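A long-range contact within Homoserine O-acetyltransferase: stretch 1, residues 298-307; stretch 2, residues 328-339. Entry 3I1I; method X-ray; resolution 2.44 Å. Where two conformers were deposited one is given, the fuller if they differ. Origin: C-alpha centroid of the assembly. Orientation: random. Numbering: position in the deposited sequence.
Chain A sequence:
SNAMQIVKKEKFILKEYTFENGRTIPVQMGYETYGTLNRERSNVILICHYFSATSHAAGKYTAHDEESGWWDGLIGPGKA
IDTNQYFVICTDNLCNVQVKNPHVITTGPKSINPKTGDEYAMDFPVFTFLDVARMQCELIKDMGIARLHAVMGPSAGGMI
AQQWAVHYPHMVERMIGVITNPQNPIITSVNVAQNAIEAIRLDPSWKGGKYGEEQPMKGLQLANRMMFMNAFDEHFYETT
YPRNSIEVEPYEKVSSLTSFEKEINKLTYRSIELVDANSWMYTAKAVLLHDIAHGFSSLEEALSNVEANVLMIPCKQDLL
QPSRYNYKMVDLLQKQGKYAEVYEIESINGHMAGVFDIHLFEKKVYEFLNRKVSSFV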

ATOM      1  N   SER A 298     -28.182  -1.693  14.967  1.00 23.25           N
ATOM      2  CA  SER A 298     -26.937  -1.356  15.663  1.00 21.72           C
ATOM      3  C   SER A 298     -26.189  -2.623  16.056  1.00 20.86           C
ATOM      4  O   SER A 298     -26.754  -3.744  16.008  1.00 19.62           O
ATOM      5  N   LEU A 299     -24.937  -2.440  16.477  1.00 19.73           N
ATOM      6  CA  LEU A 299     -24.142  -3.536  17.017  1.00 19.41           C
ATOM      7  C   LEU A 299     -24.865  -4.173  18.192  1.00 19.44           C
ATOM      8  O   LEU A 299     -24.932  -5.397  18.266  1.00 19.32           O
ATOM      9  N   GLU A 300     -25.420  -3.341  19.079  1.00 19.60           N
ATOM     10  CA  GLU A 300     -26.180  -3.779  20.238  0.60 20.47           C
ATOM     11  C   GLU A 300     -27.313  -4.758  19.806  1.00 20.02           C
ATOM     12  O   GLU A 300     -27.546  -5.822  20.403  1.00 19.43           O
ATOM     13  N   GLU A 301     -28.022  -4.391  18.758  1.00 19.59           N
ATOM     14  CA  GLU A 301     -29.082  -5.263  18.296  1.00 20.09           C
ATOM     15  C   GLU A 301     -28.530  -6.571  17.757  1.00 19.15           C
ATOM     16  O   GLU A 301     -29.058  -7.611  18.067  1.00 20.24           O
ATOM     17  N   ALA A 302     -27.472  -6.529  16.961  1.00 18.57           N
ATOM     18  CA  ALA A 302     -26.901  -7.749  16.400  1.00 17.83           C
ATOM     19  C   ALA A 302     -26.560  -8.700  17.556  1.00 17.60           C
ATOM     20  O   ALA A 302     -26.897  -9.873  17.525  1.00 18.06           O
ATOM     21  N   LEU A 303     -25.953  -8.166  18.604  1.00 17.58           N
ATOM     22  CA  LEU A 303     -25.478  -8.980  19.699  1.00 17.50           C
ATOM     23  C   LEU A 303     -26.590  -9.492  20.598  1.00 18.18           C
ATOM     24  O   LEU A 303     -26.431 -10.521  21.238  1.00 18.35           O
ATOM     25  N   SER A 304     -27.718  -8.780  20.652  1.00 18.37           N
ATOM     26  CA  SER A 304     -28.899  -9.243  21.392  1.00 18.00           C
ATOM     27  C   SER A 304     -29.306 -10.681  21.020  1.00 17.95           C
ATOM     28  O   SER A 304     -29.874 -11.406  21.817  1.00 16.51           O
ATOM     29  N   ASN A 305     -29.034 -11.077  19.787  1.00 18.90           N
ATOM     30  CA  ASN A 305     -29.438 -12.396  19.304  1.00 18.95           C
ATOM     31  C   ASN A 305     -28.511 -13.536  19.788  1.00 19.23           C
ATOM     32  O   ASN A 305     -28.914 -14.692  19.811  1.00 19.76           O
ATOM     33  N   VAL A 306     -27.269 -13.214  20.125  1.00 19.06           N
ATOM     34  CA  VAL A 306     -26.306 -14.217  20.549  1.00 19.04           C
ATOM     35  C   VAL A 306     -26.783 -14.878  21.844  1.00 19.84           C
ATOM     36  O   VAL A 306     -27.151 -14.196  22.775  1.00 19.96           O
ATOM     37  N   GLU A 307     -26.796 -16.211  21.873  1.00 20.13           N
ATOM     38  CA  GLU A 307     -27.116 -16.952  23.105  1.00 20.67           C
ATOM     39  C   GLU A 307     -25.969 -17.903  23.512  1.00 19.81           C
ATOM     40  O   GLU A 307     -26.044 -18.531  24.548  1.00 19.55           O
ATOM     41  N   LYS A 328     -15.435  -3.907  24.231  1.00 21.82           N
ATOM     42  CA  LYS A 328     -16.724  -3.250  24.037  0.60 22.67           C
ATOM     43  C   LYS A 328     -17.826  -4.303  23.842  1.00 22.17           C
ATOM     44  O   LYS A 328     -18.846  -4.282  24.526  1.00 22.37           O
HETATM   45  N   MSE A 329     -17.597  -5.225  22.924  1.00 21.74           N
HETATM   46  CA  MSE A 329     -18.553  -6.282  22.583  1.00 21.86           C
HETATM   47  C   MSE A 329     -18.925  -7.135  23.788  1.00 21.12           C
HETATM   48  O   MSE A 329     -20.099  -7.430  24.021  1.00 19.95           O
ATOM     49  N   VAL A 330     -17.915  -7.528  24.551  1.00 20.62           N
ATOM     50  CA  VAL A 330     -18.127  -8.362  25.718  1.00 20.09           C
ATOM     51  C   VAL A 330     -18.926  -7.600  26.771  1.00 21.39           C
ATOM     52  O   VAL A 330     -19.838  -8.146  27.447  1.00 21.33           O
ATOM     53  N   ASP A 331     -18.639  -6.314  26.884  1.00 22.07           N
ATOM     54  CA  ASP A 331     -19.384  -5.501  27.803  1.00 22.45           C
ATOM     55  C   ASP A 331     -20.867  -5.453  27.422  1.00 22.74           C
ATOM     56  O   ASP A 331     -21.754  -5.625  28.304  1.00 22.03           O
ATOM     57  N   LEU A 332     -21.145  -5.253  26.125  1.00 22.50           N
ATOM     58  CA  LEU A 332     -22.536  -5.231  25.673  1.00 22.71           C
ATOM     59  C   LEU A 332     -23.225  -6.555  25.968  1.00 22.61           C
ATOM     60  O   LEU A 332     -24.332  -6.585  26.489  1.00 23.99           O
ATOM     61  N   LEU A 333     -22.573  -7.659  25.674  1.00 22.91           N
ATOM     62  CA  LEU A 333     -23.173  -8.970  25.958  1.00 23.35           C
ATOM     63  C   LEU A 333     -23.442  -9.171  27.454  1.00 23.97           C
ATOM     64  O   LEU A 333     -24.484  -9.700  27.827  1.00 25.90           O
ATOM     65  N   GLN A 334     -22.522  -8.752  28.316  1.00 24.13           N
ATOM     66  CA  GLN A 334     -22.719  -8.903  29.759  1.00 23.58           C
ATOM     67  C   GLN A 334     -23.895  -8.069  30.228  1.00 24.07           C
ATOM     68  O   GLN A 334     -24.692  -8.531  31.009  1.00 24.50           O
ATOM     69  N   LYS A 335     -24.046  -6.859  29.724  1.00 24.45           N
ATOM     70  CA  LYS A 335     -25.188  -6.054  30.128  1.00 24.76           C
ATOM     71  C   LYS A 335     -26.527  -6.602  29.629  1.00 24.72           C
ATOM     72  O   LYS A 335     -27.558  -6.257  30.158  1.00 24.16           O
ATOM     73  N   GLN A 336     -26.499  -7.471  28.619  1.00 24.36           N
ATOM     74  CA  GLN A 336     -27.676  -8.216  28.236  1.00 23.88           C
ATOM     75  C   GLN A 336     -27.926  -9.442  29.098  1.00 23.49           C
ATOM     76  O   GLN A 336     -28.856 -10.196  28.834  1.00 22.82           O
ATOM     77  N   GLY A 337     -27.085  -9.659  30.103  1.00 23.38           N
ATOM     78  CA  GLY A 337     -27.188 -10.843  30.940  1.00 23.09           C
ATOM     79  C   GLY A 337     -26.564 -12.086  30.324  1.00 23.85           C
ATOM     80  O   GLY A 337     -26.776 -13.188  30.806  1.00 24.46           O
ATOM     81  N   LYS A 338     -25.748 -11.949  29.294  1.00 24.27           N
ATOM     82  CA  LYS A 338     -25.097 -13.137  28.728  1.00 24.54           C
ATOM     83  C   LYS A 338     -23.715 -13.440  29.301  1.00 23.98           C
ATOM     84  O   LYS A 338     -23.076 -12.578  29.915  1.00 23.96           O
ATOM     85  N   TYR A 339     -23.281 -14.688  29.135  1.00 23.14           N
ATOM     86  CA  TYR A 339     -21.960 -15.093  29.551  1.00 23.11           C
ATOM     87  C   TYR A 339     -20.961 -14.753  28.430  1.00 22.59           C
ATOM     88  O   TYR A 339     -21.065 -15.283  27.291  1.00 21.69           O
TER

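The helix that starts at L299 and the one that runs through to K335 cross at 59°, their axes 9.8 Å apart at closest approach, with leucines filling the space between them. L303 (chi1 m, chi2 t) points toward the second helix, its CD1 3.9 Å from L332 CD1 and its CD2 4.1 Å from CE of selenomethionine M329. L332, also m,t, points back, and its CD1 lies 4.2 Å from L299 CD2 (L299 is t,p). L333 leaves its backbone sideways, yet its m,t rotamer brings CD2 within 3.9 Å of V306 CB.

Beyond this apolar patch, the contact is polar and centres on K338, whose nearly extended side chain (m,t,t,t) carries its ammonium to the backbone carbonyls of L303, S304 and V306. K338 NZ donates to S304 O at 2.6 Å and, more weakly, to L303 O at 3.1 Å and V306 O at 3.0 Å; within its own stretch it also reaches Q336 OE1 at 2.8 Å. E307 OE2 lies 4.2 Å from K338 NZ, too far for a salt bridge; the ammonium's hydrogen-bond partners across the contact are all backbone carbonyl oxygens. The amide of Q336 (m,t) is thus used at both ends: OE1 accepts from the lysine, while NE2 donates a weak bond to E300 O at 3.3 Å, a carbonyl that already accepts from S304 N at 3.0 Å.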

ATOM      1  CB  SER A 298     -27.252  -0.613  16.953  1.00 21.56           C
ATOM      2  OG  SER A 298     -27.869  -1.488  17.908  1.00 21.59           O
ATOM      3  CB  LEU A 299     -22.765  -3.043  17.442  1.00 19.72           C
ATOM      4  CG  LEU A 299     -21.808  -4.091  18.009  1.00 20.57           C
ATOM      5  CD1 LEU A 299     -21.596  -5.258  17.020  1.00 19.58           C
ATOM      6  CD2 LEU A 299     -20.473  -3.435  18.392  1.00 21.16           C
ATOM      7  CB  GLU A 300     -26.760  -2.539  20.948  0.60 20.97           C
ATOM      8  CG  GLU A 300     -25.710  -1.420  21.387  0.60 24.86           C
ATOM      9  CD  GLU A 300     -24.822  -0.772  20.268  0.60 26.81           C
ATOM     10  OE1 GLU A 300     -23.592  -0.554  20.473  0.60 31.81           O
ATOM     11  OE2 GLU A 300     -25.323  -0.456  19.193  0.60 26.63           O
ATOM     12  CB  GLU A 301     -29.995  -4.609  17.253  1.00 20.08           C
ATOM     13  CG  GLU A 301     -31.292  -5.437  17.072  1.00 23.31           C
ATOM     14  CD  GLU A 301     -31.987  -5.285  15.728  1.00 24.39           C
ATOM     15  OE1 GLU A 301     -31.744  -4.269  15.020  1.00 22.15           O
ATOM     16  OE2 GLU A 301     -32.802  -6.201  15.418  1.00 25.50           O
ATOM     17  CB  ALA A 302     -25.659  -7.440  15.528  1.00 16.67           C
ATOM     18  CB  LEU A 303     -24.454  -8.198  20.507  1.00 17.90           C
ATOM     19  CG  LEU A 303     -23.123  -7.917  19.808  1.00 17.56           C
ATOM     20  CD1 LEU A 303     -22.332  -6.830  20.557  1.00 14.65           C
ATOM     21  CD2 LEU A 303     -22.323  -9.247  19.698  1.00 16.47           C
ATOM     22  CB  SER A 304     -30.081  -8.272  21.160  1.00 18.24           C
ATOM     23  OG  SER A 304     -30.604  -8.397  19.830  1.00 17.86           O
ATOM     24  CB  ASN A 305     -29.456 -12.393  17.776  1.00 18.85           C
ATOM     25  CG  ASN A 305     -30.510 -11.466  17.192  1.00 18.76           C
ATOM     26  OD1 ASN A 305     -31.673 -11.832  17.136  1.00 19.57           O
ATOM     27  ND2 ASN A 305     -30.102 -10.278  16.717  1.00 14.83           N
ATOM     28  CB  VAL A 306     -24.895 -13.599  20.758  1.00 19.64           C
ATOM     29  CG1 VAL A 306     -23.933 -14.582  21.411  1.00 15.80           C
ATOM     30  CG2 VAL A 306     -24.341 -13.064  19.387  1.00 17.57           C
ATOM     31  CB  GLU A 307     -28.442 -17.723  22.970  1.00 20.35           C
ATOM     32  CG  GLU A 307     -29.668 -16.855  22.526  1.00 22.56           C
ATOM     33  CD  GLU A 307     -30.047 -15.698  23.511  1.00 25.43           C
ATOM     34  OE1 GLU A 307     -29.755 -15.827  24.697  1.00 23.89           O
ATOM     35  OE2 GLU A 307     -30.668 -14.666  23.102  1.00 27.76           O
ATOM     36  CB  LYS A 328     -16.656  -2.300  22.841  0.60 23.27           C
ATOM     37  CG  LYS A 328     -17.936  -1.563  22.538  0.60 25.33           C
ATOM     38  CD  LYS A 328     -18.190  -0.413  23.540  0.60 28.94           C
ATOM     39  CE  LYS A 328     -19.310  -0.707  24.546  0.60 29.12           C
ATOM     40  NZ  LYS A 328     -20.279   0.430  24.505  0.60 28.76           N
HETATM   41  CB  MSE A 329     -17.964  -7.151  21.480  1.00 22.17           C
HETATM   42  CG  MSE A 329     -18.554  -8.536  21.368  1.00 26.29           C
HETATM   43 SE   MSE A 329     -17.868  -9.436  19.791  0.65 31.56          SE
HETATM   44  CE  MSE A 329     -18.706 -11.202  19.989  1.00 26.16           C
ATOM     45  CB  VAL A 330     -16.767  -8.934  26.206  1.00 20.62           C
ATOM     46  CG1 VAL A 330     -16.786  -9.363  27.703  1.00 17.54           C
ATOM     47  CG2 VAL A 330     -16.333 -10.103  25.221  1.00 16.62           C
ATOM     48  CB  ASP A 331     -18.798  -4.105  27.916  1.00 22.47           C
ATOM     49  CG  ASP A 331     -19.413  -3.326  29.062  1.00 26.03           C
ATOM     50  OD1 ASP A 331     -19.387  -3.784  30.220  1.00 30.96           O
ATOM     51  OD2 ASP A 331     -19.964  -2.245  28.816  1.00 34.45           O
ATOM     52  CB  LEU A 332     -22.651  -4.882  24.187  1.00 22.47           C
ATOM     53  CG  LEU A 332     -22.204  -3.461  23.818  1.00 23.15           C
ATOM     54  CD1 LEU A 332     -22.092  -3.289  22.280  1.00 18.90           C
ATOM     55  CD2 LEU A 332     -23.096  -2.384  24.480  1.00 16.99           C
ATOM     56  CB  LEU A 333     -22.291 -10.105  25.435  1.00 22.95           C
ATOM     57  CG  LEU A 333     -22.320 -10.367  23.928  1.00 22.72           C
ATOM     58  CD1 LEU A 333     -21.068 -11.191  23.516  1.00 19.70           C
ATOM     59  CD2 LEU A 333     -23.685 -11.055  23.465  1.00 17.98           C
ATOM     60  CB  GLN A 334     -21.469  -8.542  30.540  1.00 22.96           C
ATOM     61  CG  GLN A 334     -20.374  -9.562  30.379  1.00 24.37           C
ATOM     62  CD  GLN A 334     -19.052  -9.139  30.977  1.00 24.30           C
ATOM     63  OE1 GLN A 334     -18.940  -8.070  31.536  1.00 25.46           O
ATOM     64  NE2 GLN A 334     -18.043  -9.986  30.859  1.00 22.65           N
ATOM     65  CB  LYS A 335     -25.013  -4.620  29.691  1.00 25.33           C
ATOM     66  CG  LYS A 335     -23.695  -4.066  30.197  1.00 29.02           C
ATOM     67  CD  LYS A 335     -23.831  -2.753  30.848  1.00 33.71           C
ATOM     68  CE  LYS A 335     -23.110  -1.623  30.081  1.00 36.07           C
ATOM     69  NZ  LYS A 335     -21.747  -1.381  30.698  1.00 36.59           N
ATOM     70  CB  GLN A 336     -27.560  -8.632  26.780  1.00 23.95           C
ATOM     71  CG  GLN A 336     -27.600  -7.438  25.843  1.00 23.35           C
ATOM     72  CD  GLN A 336     -27.268  -7.821  24.443  1.00 24.49           C
ATOM     73  OE1 GLN A 336     -26.956  -9.009  24.147  1.00 27.34           O
ATOM     74  NE2 GLN A 336     -27.362  -6.851  23.544  1.00 20.97           N
ATOM     75  CB  LYS A 338     -25.034 -12.984  27.228  1.00 25.26           C
ATOM     76  CG  LYS A 338     -26.446 -13.067  26.664  1.00 27.73           C
ATOM     77  CD  LYS A 338     -26.557 -12.427  25.329  1.00 29.46           C
ATOM     78  CE  LYS A 338     -28.042 -12.241  24.935  1.00 29.99           C
ATOM     79  NZ  LYS A 338     -28.025 -11.507  23.661  1.00 30.34           N
ATOM     80  CB  TYR A 339     -21.889 -16.601  29.884  1.00 23.96           C
ATOM     81  CG  TYR A 339     -20.554 -16.964  30.507  1.00 25.53           C
ATOM     82  CD1 TYR A 339     -20.394 -17.046  31.884  1.00 28.97           C
ATOM     83  CD2 TYR A 339     -19.430 -17.111  29.715  1.00 28.63           C
ATOM     84  CE1 TYR A 339     -19.121 -17.337  32.453  1.00 30.80           C
ATOM     85  CE2 TYR A 339     -18.185 -17.392  30.258  1.00 30.50           C
ATOM     86  CZ  TYR A 339     -18.037 -17.516  31.615  1.00 32.13           C
ATOM     87  OH  TYR A 339     -16.770 -17.775  32.094  1.00 38.43           O
TER